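Phosphonopyruvate hydrolase (Variovorax sp., PDB 2DUA) hydrolyses 3-phosphonopyruvate to pyruvate and phosphate, using a divalent metal ion such as magnesium, cobalt or manganese. Local coordinates at the oxalate ion site and the interface of chains A and B. Coordinates in Å, arbitrary orientation; residue numbers count along the deposited sequence, not the author numbering. Chains: chain A/B, Phosphonopyruvate hydrolase.

Contact 1: the oxalate ion site. Residues chain A 40, 42-44, 81, 155, 235. With OXL (oxalate ion), chain C; MG (magnesium ion), chain D.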
loop_
_atom_site.group_PDB
_atom_site.type_symbol
_atom_site.label_atom_id
_atom_site.label_comp_id
_atom_site.label_asym_id
_atom_site.label_seq_id
_atom_site.Cartn_x
_atom_site.Cartn_y
_atom_site.Cartn_z
ATOM N N TRP A 40 2.006 21.278 5.496
ATOM C CA TRP A 40 2.596 20.532 6.608
ATOM C C TRP A 40 1.948 19.114 6.577
ATOM O O TRP A 40 0.748 18.968 6.814
ATOM C CB TRP A 40 2.311 21.284 7.932
ATOM C CG TRP A 40 2.528 20.531 9.280
ATOM C CD1 TRP A 40 1.635 20.482 10.313
ATOM C CD2 TRP A 40 3.726 19.855 9.759
ATOM N NE1 TRP A 40 2.183 19.825 11.401
ATOM C CE2 TRP A 40 3.464 19.437 11.082
ATOM C CE3 TRP A 40 4.988 19.567 9.194
ATOM C CZ2 TRP A 40 4.399 18.762 11.842
ATOM C CZ3 TRP A 40 5.930 18.887 9.960
ATOM C CH2 TRP A 40 5.632 18.492 11.278
ATOM N N SER A 42 1.302 16.658 8.406
ATOM C CA SER A 42 1.121 16.348 9.813
ATOM C C SER A 42 0.801 14.870 10.168
ATOM O O SER A 42 -0.191 14.304 9.629
ATOM C CB SER A 42 -0.028 17.234 10.319
ATOM O OG SER A 42 -0.282 16.874 11.645
ATOM N N GLY A 43 1.587 14.264 11.078
ATOM C CA GLY A 43 1.309 12.884 11.459
ATOM C C GLY A 43 0.075 12.959 12.343
ATOM O O GLY A 43 -0.741 12.059 12.380
ATOM N N PHE A 44 -0.060 14.035 13.112
ATOM C CA PHE A 44 -1.249 14.130 13.979
ATOM C C PHE A 44 -2.518 14.201 13.101
ATOM O O PHE A 44 -3.503 13.497 13.372
ATOM C CB PHE A 44 -1.170 15.378 14.890
ATOM C CG PHE A 44 -2.446 15.617 15.702
ATOM C CD1 PHE A 44 -2.700 14.924 16.869
ATOM C CD2 PHE A 44 -3.399 16.525 15.245
ATOM C CE1 PHE A 44 -3.895 15.138 17.581
ATOM C CE2 PHE A 44 -4.581 16.749 15.938
ATOM C CZ PHE A 44 -4.829 16.055 17.110
ATOM N N ASP A 81 6.260 15.444 8.291
ATOM C CA ASP A 81 6.485 15.119 9.708
ATOM C C ASP A 81 6.928 13.662 9.759
ATOM O O ASP A 81 6.137 12.778 9.407
ATOM C CB ASP A 81 5.153 15.259 10.440
ATOM C CG ASP A 81 5.226 14.900 11.916
ATOM O OD1 ASP A 81 6.300 14.551 12.493
ATOM O OD2 ASP A 81 4.124 14.976 12.479
ATOM N N ARG A 155 13.373 19.055 15.564
ATOM C CA ARG A 155 12.377 19.495 16.527
ATOM C C ARG A 155 12.844 19.170 17.931
ATOM O O ARG A 155 13.080 18.000 18.276
ATOM C CB ARG A 155 11.062 18.789 16.262
ATOM C CG ARG A 155 10.034 19.105 17.323
ATOM C CD ARG A 155 8.677 18.632 16.801
ATOM N NE ARG A 155 7.633 18.911 17.776
ATOM C CZ ARG A 155 6.355 19.156 17.444
ATOM N NH1 ARG A 155 5.959 19.138 16.157
ATOM N NH2 ARG A 155 5.482 19.475 18.404
ATOM N N GLY A 235 -0.654 23.748 12.827
ATOM C CA GLY A 235 -0.522 22.298 13.019
ATOM C C GLY A 235 -1.739 21.343 12.847
ATOM O O GLY A 235 -1.508 20.190 12.456
HETATM C C1 OXL C . 1.904 17.284 13.952
HETATM C C2 OXL C . 3.005 17.782 14.798
HETATM O O1 OXL C . 1.080 18.139 13.422
HETATM O O2 OXL C . 3.961 16.991 15.061
HETATM O O3 OXL C . 1.840 16.048 13.784
HETATM O O4 OXL C . 2.976 18.964 15.200
HETATM MG MG MG D . 3.431 14.937 14.460
HETATM O O HOH W 1 5.492 14.209 14.986
HETATM O O HOH W 2 2.982 12.737 14.243
HETATM O O HOH W 3 2.824 14.588 16.488
HETATM O O HOH W 4 2.573 19.827 17.332
#
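Oxalate chelates the magnesium ion through one oxygen of each carboxylate. O3 of OXL lies 2.1 Å from MG, and O2 of the other carboxylate is bound as well. OD2 of A:Asp81 and waters 1, 2 and 3 are further ligands, in a near-octahedral geometry. Water 1 is also held by the second carboxylate oxygen of A:Asp81, OD1, at 2.6 Å.

The outer oxygen OXL O1 accepts hydrogen bonds from both A:Ser42 and A:Trp40. The hydroxyl OG of A:Ser42 lies 2.6 Å from O1. The indole NE1 of A:Trp40 donates to O1 over 2.9 Å. This bond is bent, 140° at the hydrogen. O1 lies 24° out of the ring plane. The A:Trp40 side chain has CG anti to the backbone N (chi1 165°). It turns the edge of its ring to the ligand, so that CZ2 packs 3.4 Å from OXL C2. An alanine here would probably weaken the hold on O1 and loosen the packing along the oxalate carbons.

The backbone N of A:Phe44, at the start of helix 43-49, donates to OXL O3 over 2.8 Å, and the helix end is likely to stabilise the negative charge. On the far carboxylate, the extended A:Arg155 brings NH1 to OXL O4, 3.1 Å away and near the guanidinium plane. The same nitrogen forms a salt bridge to O2.

Farther out, the backbone N of A:Gly43 donates to OD2 of A:Asp81 from above the carboxylate plane, 3.0 Å away, and helps position this metal ligand. Oxalate probably mimics the pyruvate enolate formed when the carbon–phosphorus bond of phosphonopyruvate is cleaved. This substrate pocket of a PEP mutase family enzyme probably holds the substrate's carboxylate and keto oxygens on the metal for hydrolysis.

Contact 2: the interface of chains A and B. Residues chain A 57, 59-61; chain B 57, 59-61.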
loop_
_atom_site.group_PDB
_atom_site.type_symbol
_atom_site.label_atom_id
_atom_site.label_comp_id
_atom_site.label_asym_id
_atom_site.label_seq_id
_atom_site.Cartn_x
_atom_site.Cartn_y
_atom_site.Cartn_z
ATOM N N ILE A 57 1.188 4.516 15.453
ATOM C CA ILE A 57 0.321 3.370 15.169
ATOM C C ILE A 57 0.203 3.239 13.658
ATOM O O ILE A 57 0.231 2.132 13.120
ATOM C CB ILE A 57 -1.075 3.563 15.810
ATOM C CG1 ILE A 57 -0.898 3.560 17.342
ATOM C CG2 ILE A 57 -2.078 2.471 15.281
ATOM C CD1 ILE A 57 -2.101 3.982 18.030
ATOM N N SER A 59 1.328 3.013 9.898
ATOM C CA SER A 59 2.517 2.502 9.229
ATOM C C SER A 59 3.265 3.708 8.647
ATOM O O SER A 59 2.642 4.714 8.271
ATOM C CB SER A 59 2.029 1.614 8.057
ATOM O OG SER A 59 3.086 1.070 7.310
ATOM N N MET A 60 4.577 3.596 8.542
ATOM C CA MET A 60 5.381 4.629 7.906
ATOM C C MET A 60 4.907 4.737 6.418
ATOM O O MET A 60 4.779 5.827 5.854
ATOM C CB MET A 60 6.854 4.211 7.937
ATOM C CG MET A 60 7.881 5.165 7.252
ATOM S SD MET A 60 8.186 4.791 5.454
ATOM C CE MET A 60 9.146 3.211 5.515
ATOM N N SER A 61 4.623 3.608 5.786
ATOM C CA SER A 61 4.253 3.730 4.384
ATOM C C SER A 61 2.907 4.451 4.211
ATOM O O SER A 61 2.705 5.141 3.217
ATOM C CB SER A 61 4.323 2.361 3.687
ATOM O OG SER A 61 3.289 1.580 4.127
ATOM N N ILE B 57 13.597 -1.818 8.510
ATOM C CA ILE B 57 13.624 -0.825 7.434
ATOM C C ILE B 57 12.327 -0.952 6.650
ATOM O O ILE B 57 11.727 0.050 6.262
ATOM C CB ILE B 57 14.844 -1.050 6.508
ATOM C CG1 ILE B 57 16.120 -0.782 7.331
ATOM C CG2 ILE B 57 14.722 -0.164 5.212
ATOM C CD1 ILE B 57 17.318 -1.205 6.633
ATOM N N SER B 59 8.464 -1.226 5.973
ATOM C CA SER B 59 7.282 -0.714 6.652
ATOM C C SER B 59 6.546 -1.917 7.256
ATOM O O SER B 59 6.597 -3.028 6.703
ATOM C CB SER B 59 6.376 -0.080 5.566
ATOM O OG SER B 59 5.181 0.439 6.089
ATOM N N MET B 60 5.847 -1.693 8.354
ATOM C CA MET B 60 5.023 -2.730 8.956
ATOM C C MET B 60 3.930 -3.125 7.906
ATOM O O MET B 60 3.598 -4.298 7.723
ATOM C CB MET B 60 4.339 -2.169 10.207
ATOM C CG MET B 60 3.363 -3.113 10.972
ATOM S SD MET B 60 1.595 -3.006 10.398
ATOM C CE MET B 60 1.056 -1.350 11.020
ATOM N N SER B 61 3.386 -2.147 7.197
ATOM C CA SER B 61 2.326 -2.529 6.278
ATOM C C SER B 61 2.854 -3.400 5.127
ATOM O O SER B 61 2.135 -4.258 4.627
ATOM C CB SER B 61 1.540 -1.291 5.815
ATOM O OG SER B 61 2.320 -0.556 4.965
HETATM O O HOH W 5 5.912 1.083 9.589
#
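A two-fold symmetric subunit contact of this PEP mutase family enzyme is built around the N-terminal ends of the paired helices 60-71. The protein forms homodimers and homotetramers. A:Ser59 and A:Ser61 meet B:Ser59 and B:Ser61 in a cluster of four hydroxyls.

A:Ser59 and B:Ser59 each have OG anti to the backbone N (chi1 179°) and reach across the axis. A:Ser59 OG meets B:Ser59 OG tip to tip at 2.5 Å, probably hydrogen-bonded. The other like pair is as close, A:Ser61 OG to B:Ser61 OG at 2.5 Å. In A:Ser61 and B:Ser61, OG sits in the crowded position between the backbone N and the carbonyl carbon (chi1 72°), which turns it to the partner chain. The pairs are cross-linked: A:Ser59 OG bonds B:Ser61 OG at 3.0 Å, and the same bond recurs with the chains exchanged. Within one chain, A:Ser59 OG also bonds A:Ser61 OG at 3.2 Å, as in chain B. The four hydroxyl protons must be shared or alternate among these six pairs.

The backbone helps to hold the cluster. B:Ser61 N, in the first turn of its helix, donates to A:Ser59 OG over 3.2 Å at 147°. Water 5 bridges the two helix starts, taking a nearly straight bond from A:Met60 N at 3.0 Å and the same from B:Met60 N.

At the flanks, A:Met60 bends at chi2 and chi3. Its methyl CE comes to 4.1 Å from the carbonyl O of B:Ile57, a loose contact repeated with the chains exchanged.

The centres of contact 1 and contact 2 are about 17 Å apart, and they share no residue. A:Asp54, the probable nucleophile, lies in sequence between the 40-44 stretch of contact 1 and the start of contact 2. The centre of contact 1 is about 7 Å from A:Asp54. The centre of contact 2 is about 13 Å from A:Asp54. The segment carrying this probable nucleophile thus runs from the oxalate pocket toward the subunit boundary. Pairing of subunits may therefore help to steady this segment, although the structure alone does not show such coupling.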